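Local structure of membrane-bound lytic murein transglycosylase (Agrobacterium tumefaciens, 2PNW) at residues Arg26-Ala31 and Ala317-Ala322; Val279-Gly284 and Asp336-Ser341. The protein probably cleaves the glycosidic bonds of peptidoglycan strands as a lytic transglycosylase of the MltA family. All blocks are in the same frame, centred on the assembly; numbering follows the deposited sequence.

Interaction 1: residues Arg26-Ala31 and Ala317-Ala322; sequences RKLFPA and ARLMLA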
loop_
_atom_site.group_PDB
_atom_site.type_symbol
_atom_site.label_atom_id
_atom_site.label_comp_id
_atom_site.label_asym_id
_atom_site.label_seq_id
_atom_site.Cartn_x
_atom_site.Cartn_y
_atom_site.Cartn_z
ATOM N N ARG A 26 3.333 20.450 5.720
ATOM C CA ARG A 26 2.939 21.227 4.530
ATOM C C ARG A 26 2.669 20.397 3.279
ATOM O O ARG A 26 1.815 20.779 2.489
ATOM C CB ARG A 26 3.945 22.361 4.217
ATOM C CG ARG A 26 3.669 23.598 5.058
ATOM C CD ARG A 26 4.691 24.718 4.768
ATOM N NE ARG A 26 6.038 24.298 5.149
ATOM C CZ ARG A 26 7.137 25.025 4.955
ATOM N NH1 ARG A 26 7.052 26.240 4.422
ATOM N NH2 ARG A 26 8.312 24.535 5.311
ATOM N N LYS A 27 3.370 19.275 3.106
ATOM C CA LYS A 27 3.134 18.424 1.915
ATOM C C LYS A 27 1.755 17.750 1.911
ATOM O O LYS A 27 1.318 17.223 0.881
ATOM C CB LYS A 27 4.194 17.343 1.793
ATOM C CG LYS A 27 5.566 17.864 1.403
ATOM C CD LYS A 27 6.541 16.708 1.203
ATOM C CE LYS A 27 7.937 17.266 0.902
ATOM N NZ LYS A 27 8.875 16.181 0.526
ATOM N N LEU A 28 1.073 17.775 3.050
ATOM C CA LEU A 28 -0.265 17.173 3.129
ATOM C C LEU A 28 -1.312 18.019 2.460
ATOM O O LEU A 28 -2.378 17.522 2.159
ATOM C CB LEU A 28 -0.685 16.935 4.578
ATOM C CG LEU A 28 0.223 16.042 5.429
ATOM C CD1 LEU A 28 -0.564 15.618 6.651
ATOM C CD2 LEU A 28 0.749 14.810 4.677
ATOM N N PHE A 29 -1.027 19.308 2.233
ATOM C CA PHE A 29 -2.037 20.189 1.664
ATOM C C PHE A 29 -2.291 19.937 0.171
ATOM O O PHE A 29 -3.468 19.753 -0.229
ATOM C CB PHE A 29 -1.734 21.646 2.043
ATOM C CG PHE A 29 -2.025 21.920 3.489
ATOM C CD1 PHE A 29 -1.122 21.532 4.479
ATOM C CD2 PHE A 29 -3.231 22.492 3.866
ATOM C CE1 PHE A 29 -1.399 21.745 5.820
ATOM C CE2 PHE A 29 -3.529 22.702 5.219
ATOM C CZ PHE A 29 -2.600 22.327 6.197
ATOM N N PRO A 30 -1.217 19.842 -0.648
ATOM C CA PRO A 30 -1.488 19.364 -1.999
ATOM C C PRO A 30 -2.113 17.963 -2.052
ATOM O O PRO A 30 -2.900 17.694 -2.937
ATOM C CB PRO A 30 -0.104 19.325 -2.661
ATOM C CG PRO A 30 0.726 20.282 -1.887
ATOM C CD PRO A 30 0.216 20.171 -0.461
ATOM N N ALA A 31 -1.714 17.069 -1.154
ATOM C CA ALA A 31 -2.282 15.716 -1.154
ATOM C C ALA A 31 -3.778 15.786 -0.825
ATOM O O ALA A 31 -4.581 15.107 -1.467
ATOM C CB ALA A 31 -1.548 14.816 -0.152
ATOM N N ALA A 317 8.229 10.782 13.991
ATOM C CA ALA A 317 7.031 11.370 14.588
ATOM C C ALA A 317 6.458 12.373 13.607
ATOM O O ALA A 317 6.893 13.523 13.572
ATOM C CB ALA A 317 7.359 12.060 15.937
ATOM N N ARG A 318 5.476 11.945 12.812
ATOM C CA ARG A 318 4.967 12.816 11.757
ATOM C C ARG A 318 3.517 12.540 11.437
ATOM O O ARG A 318 3.012 11.447 11.686
ATOM C CB ARG A 318 5.824 12.711 10.483
ATOM C CG ARG A 318 5.813 11.378 9.800
ATOM C CD ARG A 318 6.720 11.376 8.566
ATOM N NE ARG A 318 8.148 11.273 8.903
ATOM C CZ ARG A 318 9.099 10.892 8.041
ATOM N NH1 ARG A 318 8.788 10.571 6.786
ATOM N NH2 ARG A 318 10.370 10.829 8.429
ATOM N N LEU A 319 2.858 13.567 10.919
ATOM C CA LEU A 319 1.492 13.459 10.417
ATOM C C LEU A 319 1.492 12.933 8.994
ATOM O O LEU A 319 2.252 13.412 8.138
ATOM C CB LEU A 319 0.809 14.818 10.457
ATOM C CG LEU A 319 -0.715 14.817 10.211
ATOM C CD1 LEU A 319 -1.462 13.991 11.292
ATOM C CD2 LEU A 319 -1.219 16.231 10.189
ATOM N N MET A 320 0.615 11.966 8.745
ATOM C CA MET A 320 0.582 11.281 7.452
ATOM C C MET A 320 -0.865 11.201 6.995
ATOM O O MET A 320 -1.777 11.498 7.762
ATOM C CB MET A 320 1.178 9.865 7.601
ATOM C CG MET A 320 2.640 9.798 8.198
ATOM S SD MET A 320 3.250 8.088 8.307
ATOM C CE MET A 320 3.784 7.960 6.599
ATOM N N LEU A 321 -1.090 10.833 5.733
ATOM C CA LEU A 321 -2.449 10.572 5.289
ATOM C C LEU A 321 -2.581 9.116 4.904
ATOM O O LEU A 321 -1.650 8.527 4.350
ATOM C CB LEU A 321 -2.844 11.456 4.109
ATOM C CG LEU A 321 -2.896 12.968 4.396
ATOM C CD1 LEU A 321 -2.929 13.709 3.075
ATOM C CD2 LEU A 321 -4.117 13.307 5.239
ATOM N N ALA A 322 -3.749 8.542 5.199
ATOM C CA ALA A 322 -4.041 7.147 4.819
ATOM C C ALA A 322 -4.388 7.099 3.341
ATOM O O ALA A 322 -5.495 7.463 2.959
ATOM C CB ALA A 322 -5.210 6.610 5.653
#

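Interaction 2: residues Val279-Gly284 and Asp336-Ser341; sequences VPLVAG and DIFTGS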
loop_
_atom_site.group_PDB
_atom_site.type_symbol
_atom_site.label_atom_id
_atom_site.label_comp_id
_atom_site.label_asym_id
_atom_site.label_seq_id
_atom_site.Cartn_x
_atom_site.Cartn_y
_atom_site.Cartn_z
ATOM N N VAL A 279 -5.149 8.473 -5.595
ATOM C CA VAL A 279 -4.316 9.684 -5.716
ATOM C C VAL A 279 -2.827 9.306 -5.568
ATOM O O VAL A 279 -2.511 8.226 -5.031
ATOM C CB VAL A 279 -4.703 10.760 -4.678
ATOM C CG1 VAL A 279 -6.184 11.217 -4.848
ATOM C CG2 VAL A 279 -4.449 10.293 -3.255
ATOM N N PRO A 280 -1.908 10.166 -6.080
ATOM C CA PRO A 280 -0.470 9.843 -5.968
ATOM C C PRO A 280 -0.021 9.784 -4.521
ATOM O O PRO A 280 -0.427 10.619 -3.694
ATOM C CB PRO A 280 0.221 11.013 -6.667
ATOM C CG PRO A 280 -0.874 11.655 -7.536
ATOM C CD PRO A 280 -2.153 11.426 -6.817
ATOM N N LEU A 281 0.816 8.806 -4.205
ATOM C CA LEU A 281 1.417 8.741 -2.876
ATOM C C LEU A 281 2.483 9.810 -2.708
ATOM O O LEU A 281 3.035 10.306 -3.685
ATOM C CB LEU A 281 2.034 7.350 -2.649
ATOM C CG LEU A 281 1.034 6.189 -2.745
ATOM C CD1 LEU A 281 1.697 4.904 -2.239
ATOM C CD2 LEU A 281 -0.259 6.450 -1.997
ATOM N N VAL A 282 2.792 10.155 -1.472
ATOM C CA VAL A 282 3.794 11.201 -1.203
ATOM C C VAL A 282 4.847 10.549 -0.317
ATOM O O VAL A 282 4.519 10.074 0.783
ATOM C CB VAL A 282 3.173 12.367 -0.405
ATOM C CG1 VAL A 282 4.251 13.427 -0.072
ATOM C CG2 VAL A 282 1.986 12.999 -1.183
ATOM N N ALA A 283 6.091 10.512 -0.799
ATOM C CA ALA A 283 7.178 9.884 -0.053
ATOM C C ALA A 283 7.242 10.403 1.368
ATOM O O ALA A 283 7.272 11.625 1.586
ATOM C CB ALA A 283 8.525 10.125 -0.768
ATOM N N GLY A 284 7.257 9.476 2.322
ATOM C CA GLY A 284 7.403 9.802 3.732
ATOM C C GLY A 284 6.130 10.323 4.391
ATOM O O GLY A 284 6.110 10.525 5.594
ATOM N N ASP A 336 1.728 0.803 6.912
ATOM C CA ASP A 336 2.873 0.612 6.045
ATOM C C ASP A 336 3.244 2.010 5.558
ATOM O O ASP A 336 2.452 2.663 4.860
ATOM C CB ASP A 336 2.465 -0.238 4.856
ATOM C CG ASP A 336 3.494 -1.296 4.484
ATOM O OD1 ASP A 336 4.538 -1.405 5.132
ATOM O OD2 ASP A 336 3.231 -2.038 3.531
ATOM N N ILE A 337 4.445 2.452 5.913
ATOM C CA ILE A 337 4.942 3.796 5.575
ATOM C C ILE A 337 5.534 3.789 4.172
ATOM O O ILE A 337 6.426 2.984 3.869
ATOM C CB ILE A 337 6.064 4.246 6.569
ATOM C CG1 ILE A 337 5.515 4.389 7.997
ATOM C CG2 ILE A 337 6.759 5.526 6.086
ATOM C CD1 ILE A 337 6.607 4.290 9.066
ATOM N N PHE A 338 5.031 4.675 3.309
ATOM C CA PHE A 338 5.569 4.817 1.965
ATOM C C PHE A 338 6.867 5.627 1.983
ATOM O O PHE A 338 6.853 6.802 2.328
ATOM C CB PHE A 338 4.561 5.508 1.019
ATOM C CG PHE A 338 5.071 5.647 -0.406
ATOM C CD1 PHE A 338 5.305 4.504 -1.182
ATOM C CD2 PHE A 338 5.289 6.910 -0.976
ATOM C CE1 PHE A 338 5.776 4.609 -2.518
ATOM C CE2 PHE A 338 5.765 7.042 -2.307
ATOM C CZ PHE A 338 6.020 5.879 -3.079
ATOM N N THR A 339 7.990 5.010 1.605
ATOM C CA THR A 339 9.277 5.713 1.695
ATOM C C THR A 339 9.679 6.440 0.424
ATOM O O THR A 339 10.618 7.255 0.449
ATOM C CB THR A 339 10.445 4.782 2.107
ATOM O OG1 THR A 339 10.588 3.769 1.129
ATOM C CG2 THR A 339 10.218 4.156 3.469
ATOM N N GLY A 340 9.009 6.156 -0.691
ATOM C CA GLY A 340 9.357 6.806 -1.951
ATOM C C GLY A 340 9.614 5.805 -3.060
ATOM O O GLY A 340 9.164 4.656 -2.985
ATOM N N SER A 341 10.364 6.235 -4.067
ATOM C CA SER A 341 10.529 5.516 -5.302
ATOM C C SER A 341 12.010 5.259 -5.568
ATOM O O SER A 341 12.860 6.138 -5.311
ATOM C CB SER A 341 9.902 6.298 -6.474
ATOM O OG SER A 341 8.513 6.556 -6.260
#

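Interaction 1: residues Arg26-Ala31 and Ala317-Ala322
L28 and A31, near the beginning of helix 28-39, pack against L319 and L321 of strand 316-324 in a buried, largely apolar helix-on-strand contact, in which the first helix after the N-terminal strand 8-11 meets a strand of the 3D domain. The contact is compact, burying 211 Å² over both segments, and L28 carries most of the helix side. Its CG lies beside the backbone N, anti to the carbonyl carbon (chi1 -58°). Of its two methyls, CD1 presses on the isobutyl branch of L319, 3.6 Å from L319 CD2 and 3.7 Å from L319 CG, with the two side chains crossing at a slant. CD2 lies 4.0 Å from L319 O and 4.1 Å from L321 CG; the L28 and L321 side chains slide past each other in opposite directions. A31, further along the helix, continues the apolar surface, its CB meeting L321 CD1 at 3.7 Å. That same L321 methyl lies 4.0 Å from L28 O, so it packs against helix backbone as well as side chain. The strand residues alternate: the CB atoms of L319 and L321 point toward the helix, while that of M320, between them, points away. The backbone of L319 is satisfied by its surroundings, with L319 N bonded to the carboxylate of D23, just ahead of the helix, and L319 O to R285 NH1. L28 also touches R285, so the arginine borders the apolar patch while gripping the strand. Backbone bonds join R318 and M320 to strand 299-304, and L321 to R285 and L287. Helix 72-82 borders the contact, touching both helix 28-39, where F29 meets F78 edge-to-face, and the strand, where L319 packs on F79.

Interaction 2: residues Val279-Gly284 and Asp336-Ser341
F338 meets L281 and A283 through its ring, which lies against the segment leading into strand 286-288. From CB, chi1 of -179° sets CG anti to the backbone N, and CG lies 3.9 Å from L281 CD1. L281 CB and CD1 both stand over one face of the ring. CD1 is nearest F338 CD1, at 3.8 Å, and reaches F338 CE1 at 4.1 Å; CB sits 3.7 Å from F338 CD2 and 3.8 Å from F338 CE2, a CH-pi contact 23° off the ring normal. F338 CD2 also touches A283 CA at 3.6 Å and has V282 O near the ring plane at its edge. The opposite face is covered from its own strand by G340 N, above the ring centre. The backbone of F338 takes part too: G284 N donates a hydrogen bond to F338 O at 2.7 Å. Close by, A283 CB packs 3.6 Å from G340 CA, where the backbone angles of G340 call for glycine. The F101 ring of strand 96-109 also meets F338. Strand 334-341 belongs to the 3D domain, whose relatives have double-psi beta-barrel folds, consistent with its mixed pairing, antiparallel to 286-288 and parallel to 96-109.

Counted from the N terminus, the segments come in the order 26-31, 279-284, 317-322 and 336-341, so the two contacts cross. Interaction 1 closes a loop of 285 residues, which takes in the MltA-specific insert, and brings the start of helix 28-39 back to strand 316-324. Interaction 2 closes a shorter one of 51 residues, without helix, joining the entry to strand 286-288 with strand 334-341. The two also touch: R318 NH1 donates a hydrogen bond to G284 O, 2.9 Å away, M320 CE packs against I337 CG2, and A31 CB approaches V282 CG2. N-terminal helix, connecting segment and 3D-domain strands are thus tied together.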